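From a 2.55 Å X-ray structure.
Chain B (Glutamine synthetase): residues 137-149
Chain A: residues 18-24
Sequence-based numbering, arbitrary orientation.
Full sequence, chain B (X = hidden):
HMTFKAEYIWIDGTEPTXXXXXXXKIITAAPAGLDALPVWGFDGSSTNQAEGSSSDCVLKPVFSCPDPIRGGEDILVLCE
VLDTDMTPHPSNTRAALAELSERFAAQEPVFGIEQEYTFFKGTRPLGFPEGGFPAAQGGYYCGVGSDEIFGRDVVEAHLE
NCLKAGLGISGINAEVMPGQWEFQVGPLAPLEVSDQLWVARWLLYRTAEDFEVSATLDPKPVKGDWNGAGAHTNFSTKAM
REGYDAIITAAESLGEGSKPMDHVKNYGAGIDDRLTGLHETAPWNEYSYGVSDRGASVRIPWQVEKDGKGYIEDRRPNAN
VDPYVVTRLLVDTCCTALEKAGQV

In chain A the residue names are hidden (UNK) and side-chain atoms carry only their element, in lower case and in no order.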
# COMPACT_ATOMS: atom_id res chain seq x y z
N GLN B 137 -10.94 -27.71 11.93
CA GLN B 137 -11.66 -27.48 13.18
C GLN B 137 -11.13 -28.33 14.35
O GLN B 137 -10.61 -29.44 14.17
CB GLN B 137 -13.16 -27.73 12.98
CG GLN B 137 -13.83 -26.66 12.12
CD GLN B 137 -15.25 -27.02 11.67
OE1 GLN B 137 -16.01 -26.15 11.24
NE2 GLN B 137 -15.59 -28.31 11.74
N GLY B 138 -11.29 -27.80 15.56
CA GLY B 138 -10.85 -28.49 16.76
C GLY B 138 -10.46 -27.53 17.87
O GLY B 138 -10.89 -27.72 19.01
N GLY B 139 -9.72 -26.46 17.54
CA GLY B 139 -9.30 -25.50 18.55
C GLY B 139 -10.15 -24.24 18.68
O GLY B 139 -9.91 -23.42 19.58
N TYR B 140 -11.10 -24.04 17.77
CA TYR B 140 -11.99 -22.88 17.82
C TYR B 140 -13.11 -22.92 18.88
O TYR B 140 -13.52 -21.91 19.45
CB TYR B 140 -12.55 -22.55 16.43
CG TYR B 140 -11.52 -22.59 15.31
CD1 TYR B 140 -10.53 -21.62 15.20
CD2 TYR B 140 -11.54 -23.61 14.35
CE1 TYR B 140 -9.58 -21.66 14.18
CE2 TYR B 140 -10.59 -23.65 13.32
CZ TYR B 140 -9.61 -22.67 13.24
OH TYR B 140 -8.66 -22.69 12.23
N TYR B 141 -13.62 -24.11 19.11
CA TYR B 141 -14.84 -24.28 19.90
C TYR B 141 -14.53 -24.03 21.38
O TYR B 141 -13.64 -24.67 21.96
CB TYR B 141 -15.39 -25.69 19.67
CG TYR B 141 -16.51 -26.12 20.58
CD1 TYR B 141 -17.83 -25.77 20.27
CD2 TYR B 141 -16.29 -26.92 21.69
CE1 TYR B 141 -18.88 -26.17 21.08
CE2 TYR B 141 -17.35 -27.34 22.50
CZ TYR B 141 -18.65 -26.96 22.18
OH TYR B 141 -19.74 -27.34 22.96
N CYS B 142 -15.23 -23.04 21.95
CA CYS B 142 -15.00 -22.65 23.35
C CYS B 142 -13.55 -22.24 23.56
O CYS B 142 -12.97 -22.48 24.61
CB CYS B 142 -15.40 -23.77 24.32
SG CYS B 142 -17.18 -24.11 24.39
N GLY B 143 -12.94 -21.68 22.52
CA GLY B 143 -11.53 -21.35 22.53
C GLY B 143 -11.08 -20.08 23.21
O GLY B 143 -11.88 -19.30 23.76
N VAL B 144 -9.77 -19.89 23.23
CA VAL B 144 -9.20 -18.66 23.73
C VAL B 144 -7.92 -18.35 22.94
O VAL B 144 -7.20 -19.27 22.52
CB VAL B 144 -8.91 -18.76 25.27
CG1 VAL B 144 -7.86 -19.85 25.58
CG2 VAL B 144 -8.56 -17.38 25.85
N GLY B 145 -7.62 -17.06 22.77
CA GLY B 145 -6.42 -16.65 22.04
C GLY B 145 -6.66 -16.13 20.62
O GLY B 145 -7.55 -16.62 19.93
N SER B 146 -5.80 -15.21 20.17
CA SER B 146 -5.95 -14.54 18.87
C SER B 146 -5.90 -15.47 17.66
O SER B 146 -6.55 -15.21 16.65
CB SER B 146 -4.88 -13.46 18.71
OG SER B 146 -5.15 -12.31 19.49
N ASP B 147 -5.16 -16.57 17.76
CA ASP B 147 -5.07 -17.55 16.68
C ASP B 147 -6.40 -18.26 16.35
O ASP B 147 -6.70 -18.58 15.20
CB ASP B 147 -4.01 -18.62 17.02
CG ASP B 147 -2.58 -18.09 16.95
OD1 ASP B 147 -2.37 -16.97 16.45
OD2 ASP B 147 -1.65 -18.81 17.40
N GLU B 148 -7.21 -18.49 17.38
CA GLU B 148 -8.43 -19.28 17.24
C GLU B 148 -9.74 -18.55 17.53
O GLU B 148 -10.83 -19.10 17.35
CB GLU B 148 -8.32 -20.55 18.09
CG GLU B 148 -7.40 -21.62 17.48
CD GLU B 148 -6.59 -22.37 18.54
OE1 GLU B 148 -6.38 -21.83 19.65
OE2 GLU B 148 -6.21 -23.54 18.26
N ILE B 149 -9.63 -17.30 17.98
CA ILE B 149 -10.82 -16.55 18.36
C ILE B 149 -10.99 -15.27 17.55
O ILE B 149 -10.08 -14.45 17.45
CB ILE B 149 -10.81 -16.26 19.90
CG1 ILE B 149 -11.07 -17.57 20.63
CG2 ILE B 149 -11.89 -15.28 20.33
CD1 ILE B 149 -12.45 -18.10 20.29
N UNK A 18 -2.59 -30.33 26.31
CA UNK A 18 -3.99 -29.97 26.49
C UNK A 18 -4.20 -28.47 26.45
O UNK A 18 -3.30 -27.70 26.80
c UNK A 18 -4.53 -30.56 27.79
N UNK A 19 -5.42 -28.09 26.08
CA UNK A 19 -5.78 -26.69 25.87
C UNK A 19 -6.92 -26.22 26.77
O UNK A 19 -7.76 -27.01 27.23
n UNK A 19 -5.39 -24.65 21.18
c UNK A 19 -5.20 -27.07 23.39
c UNK A 19 -6.18 -26.48 24.41
c UNK A 19 -6.40 -25.68 21.60
c UNK A 19 -5.80 -27.05 21.98
N UNK A 20 -6.90 -24.93 27.04
CA UNK A 20 -7.96 -24.27 27.79
C UNK A 20 -9.22 -24.11 26.94
O UNK A 20 -9.15 -23.90 25.73
c UNK A 20 -6.48 -22.98 29.42
c UNK A 20 -5.61 -21.74 29.34
c UNK A 20 -7.50 -22.92 28.31
c UNK A 20 -7.18 -23.09 30.79
N UNK A 21 -10.37 -24.31 27.56
CA UNK A 21 -11.66 -24.04 26.94
C UNK A 21 -12.52 -23.18 27.89
O UNK A 21 -12.35 -23.21 29.13
n UNK A 21 -9.94 -28.05 21.74
c UNK A 21 -11.35 -25.90 24.34
n UNK A 21 -10.59 -26.91 23.63
c UNK A 21 -12.40 -25.32 26.55
c UNK A 21 -10.67 -27.10 22.32
n UNK A 21 -11.51 -26.36 21.59
c UNK A 21 -11.55 -26.32 25.79
N UNK A 22 -13.40 -22.39 27.30
CA UNK A 22 -14.27 -21.56 28.11
C UNK A 22 -15.59 -21.22 27.44
O UNK A 22 -15.68 -21.18 26.20
o UNK A 22 -13.77 -19.23 27.69
c UNK A 22 -13.53 -20.30 28.57
N UNK A 23 -16.62 -21.11 28.28
CA UNK A 23 -17.89 -20.49 27.92
C UNK A 23 -18.54 -19.74 29.08
O UNK A 23 -18.20 -19.94 30.26
c UNK A 23 -18.93 -22.82 27.97
c UNK A 23 -20.00 -25.05 27.94
c UNK A 23 -18.85 -21.51 27.30
c UNK A 23 -19.97 -23.68 27.29
n UNK A 23 -21.39 -25.57 28.05
N UNK A 24 -19.50 -18.90 28.72
CA UNK A 24 -20.19 -18.01 29.64
C UNK A 24 -21.53 -18.51 30.07
O UNK A 24 -22.36 -18.92 29.24
o UNK A 24 -19.19 -16.14 28.40
c UNK A 24 -20.40 -16.61 29.01
c UNK A 24 -20.96 -15.62 30.03
O HOH W 1 -14.37 -18.65 25.07

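Position 18 of chain A carries one side-chain atom, a carbon bonded to CA. It lies more than 11 Å from the chain B stretch and touches none of it. A lone CB identifies A:Ala18.

Position 19 has four carbons in a row ending in a nitrogen, without a branch. Its CA-to-CB bond points toward chain B, and the terminal nitrogen reaches the carboxylate of B:Glu148. An unbranched four-carbon chain tipped with nitrogen is lysine, A:Lys19. A:Lys19 NZ lies 3.2 Å from B:Glu148 OE2 in a salt bridge, with a weak hydrogen bond of 3.4 Å from A:Lys19 NZ to B:Glu148 OE1. Along the way A:Lys19 CE passes 4.2 Å from B:Gly139 CA; an ideal CB on that glycine would clash with B:Glu148 OE2 at 2.3 Å.

Position 20 shows four carbons forked at the second; its CB packs 4.1 Å from B:Val144 CG1, an apolar contact. This is leucine, A:Leu20.

Position 21 has three carbons, a nitrogen, then a carbon bearing two more nitrogens. The CA-to-CB bond points sideways, yet the end of the side chain comes nearer, and its terminal nitrogens reach the backbone carbonyls of B:Gly138 and B:Tyr141, which lie near the plane of the group. That planar group is a guanidinium, so the residue is A:Arg21. A:Arg21 NH1 donates to B:Tyr141 O at 2.7 Å (146° at the hydrogen) and to B:Gly138 O at 3.0 Å (143°), while A:Arg21 NH2 donates to B:Gly138 O at 2.9 Å (148°).

Position 22 carries one carbon and one oxygen; its backbone N donates to B:Cys142 O at 2.7 Å (159°), and a water links its side-chain oxygen to B:Gly143 O. This is A:Ser22. Water 1 donates to A:Ser22 OG at 2.7 Å and to B:Gly143 O at 2.9 Å, bridging the chains.

Position 23 repeats the four-carbon row ending in nitrogen, and one of its carbons comes near B:Cys142 SG. It is a second lysine, A:Lys23, whose CD lies 4.0 Å from B:Cys142 SG; its amine is hydrogen-bonded elsewhere in the structure.

Position 24 has one carbon bearing an oxygen and a carbon, out of reach of the chain B stretch; this is A:Thr24.

The contact works chiefly by presenting chain B carbonyls to chain A donors. The type II turn from B:Tyr140 to B:Gly143, closed by B:Gly143 N to B:Tyr140 O at 3.1 Å, leaves B:Tyr141 O and B:Cys142 O available to the neighbour. B:Cys142 O also receives a CA-H...O contact from A:Arg21 CA at 3.1 Å. The salt bridge and the leucine-valine packing complete a contact that buries 454 Å² between the two stretches, both sides summed.

Chain A (18-24) AKLRSKT
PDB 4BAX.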